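Long-range contact in cupin 2, conserved barrel (PDB 2OZJ), which is of unknown function but belongs to the cupin superfamily and has the conserved beta-barrel fold of that group: residues Ile20-Glu24 with Gly100-Met104. Residues are numbered along the deposited sequence; the frame is centred on the assembly and turned at random.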
loop_
_atom_site.group_PDB
_atom_site.type_symbol
_atom_site.label_atom_id
_atom_site.label_comp_id
_atom_site.label_asym_id
_atom_site.label_seq_id
_atom_site.Cartn_x
_atom_site.Cartn_y
_atom_site.Cartn_z
ATOM N N ILE A 20 12.695 3.296 4.816
ATOM C CA ILE A 20 13.027 4.729 4.749
ATOM C C ILE A 20 13.264 5.277 6.164
ATOM O O ILE A 20 12.526 4.956 7.095
ATOM C CB ILE A 20 11.945 5.533 3.964
ATOM C CG1 ILE A 20 12.458 6.902 3.512
ATOM C CG2 ILE A 20 10.639 5.715 4.747
ATOM C CD1 ILE A 20 11.560 7.525 2.454
ATOM N N GLU A 21 14.289 6.098 6.334
ATOM C CA GLU A 21 14.475 6.798 7.607
ATOM C C GLU A 21 13.560 8.012 7.717
ATOM O O GLU A 21 12.954 8.414 6.737
ATOM C CB GLU A 21 15.930 7.224 7.772
ATOM C CG GLU A 21 16.844 6.008 7.819
ATOM C CD GLU A 21 18.273 6.324 7.397
ATOM O OE1 GLU A 21 18.510 6.619 6.206
ATOM O OE2 GLU A 21 19.154 6.271 8.260
ATOM N N ALA A 22 13.434 8.557 8.924
ATOM C CA ALA A 22 12.758 9.802 9.107
ATOM C C ALA A 22 13.801 10.771 9.718
ATOM O O ALA A 22 14.749 10.387 10.434
ATOM C CB ALA A 22 11.426 9.610 9.922
ATOM N N ARG A 23 13.728 12.017 9.291
ATOM C CA ARG A 23 14.686 13.010 9.732
ATOM C C ARG A 23 13.888 14.243 10.119
ATOM O O ARG A 23 12.815 14.506 9.581
ATOM C CB ARG A 23 15.682 13.343 8.619
ATOM C CG ARG A 23 16.645 12.209 8.227
ATOM C CD ARG A 23 17.933 12.296 9.025
ATOM N NE ARG A 23 18.921 11.296 8.629
ATOM C CZ ARG A 23 18.900 10.010 8.991
ATOM N NH1 ARG A 23 17.939 9.518 9.778
ATOM N NH2 ARG A 23 19.857 9.201 8.555
ATOM N N GLU A 24 14.423 15.013 11.055
ATOM C CA GLU A 24 13.772 16.233 11.515
ATOM C C GLU A 24 13.786 17.315 10.431
ATOM O O GLU A 24 12.817 18.047 10.237
ATOM C CB GLU A 24 14.534 16.770 12.744
ATOM C CG GLU A 24 13.784 17.807 13.532
ATOM C CD GLU A 24 12.477 17.287 14.134
ATOM O OE1 GLU A 24 12.311 16.060 14.328
ATOM O OE2 GLU A 24 11.604 18.129 14.408
ATOM N N GLY A 100 5.168 16.389 13.866
ATOM C CA GLY A 100 6.461 15.760 14.084
ATOM C C GLY A 100 6.881 14.961 12.863
ATOM O O GLY A 100 6.415 15.201 11.741
ATOM N N ARG A 101 7.792 14.025 13.086
ATOM C CA ARG A 101 8.288 13.157 12.033
ATOM C C ARG A 101 7.228 12.126 11.620
ATOM O O ARG A 101 6.442 11.666 12.437
ATOM C CB ARG A 101 9.538 12.411 12.497
ATOM C CG ARG A 101 10.748 13.299 12.719
ATOM C CD ARG A 101 11.521 12.886 13.966
ATOM N NE ARG A 101 12.581 11.928 13.663
ATOM C CZ ARG A 101 13.891 12.191 13.721
ATOM N NH1 ARG A 101 14.360 13.393 14.079
ATOM N NH2 ARG A 101 14.751 11.223 13.428
ATOM N N PHE A 102 7.171 11.803 10.341
ATOM C CA PHE A 102 6.318 10.705 9.883
ATOM C C PHE A 102 6.841 10.095 8.581
ATOM O O PHE A 102 7.687 10.664 7.894
ATOM C CB PHE A 102 4.821 11.122 9.763
ATOM C CG PHE A 102 4.497 11.879 8.527
ATOM C CD1 PHE A 102 5.007 13.150 8.328
ATOM C CD2 PHE A 102 3.698 11.306 7.543
ATOM C CE1 PHE A 102 4.732 13.852 7.178
ATOM C CE2 PHE A 102 3.426 12.004 6.398
ATOM C CZ PHE A 102 3.941 13.265 6.203
ATOM N N LYS A 103 6.316 8.910 8.288
ATOM C CA LYS A 103 6.605 8.194 7.099
ATOM C C LYS A 103 5.287 7.801 6.455
ATOM O O LYS A 103 4.334 7.417 7.150
ATOM C CB LYS A 103 7.371 6.925 7.419
ATOM C CG LYS A 103 8.721 7.124 8.070
ATOM C CD LYS A 103 9.322 5.770 8.443
ATOM C CE LYS A 103 10.617 5.923 9.247
ATOM N NZ LYS A 103 11.177 4.594 9.641
HETATM N N MSE A 104 5.198 7.917 5.138
HETATM C CA MSE A 104 3.996 7.487 4.427
HETATM C C MSE A 104 4.280 6.820 3.094
HETATM O O MSE A 104 5.313 7.046 2.466
HETATM C CB MSE A 104 3.072 8.680 4.188
HETATM C CG MSE A 104 3.621 9.648 3.201
HETATM SE SE MSE A 104 2.394 11.047 2.737
HETATM C CE MSE A 104 3.719 12.154 1.897
#
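The nearest CA atoms across the contact are those of A22 and R101, 6.3 Å apart, where the irregular segment I20–E24 runs nearly antiparallel (162°) to R101–K103 at the entry to strand 102–109. K103 reaches across with its chain fully extended beyond CG, CG lying anti to the carbonyl carbon. Its methylenes pass alongside two aliphatic groups: K103 CD lies 3.9 Å from I20 CG2, and K103 CE 3.8 Å from A22 CB. At the tip, the principal partner of the buried ammonium is A17 O; Q66 OE1 also bonds to it, and K103 NZ adds a weak hydrogen bond of 2.9 Å to I20 O. R101, by contrast, is bent at chi2 and chi3, which curls its guanidinium over the backbone; R23 C sits 4.0 Å above the guanidinium plane, displaced toward the rim. E24 OE1 meets the guanidinium at its edge, in plane; a weak, long but straight hydrogen bond from R101 NH1 to E24 OE1 (3.4 Å, 166°) forms part of a salt bridge, with carboxylate and guanidinium planes 31° apart. A22 O approaches obliquely, at a poor angle for bonding to NH2 of R101. The contact therefore joins the loop between strands 14–15 and 28–34 to the barrel strand through a buried lysine, while the long R101–E24 ion pair lies at the more exposed periphery, where solvent would probably screen it.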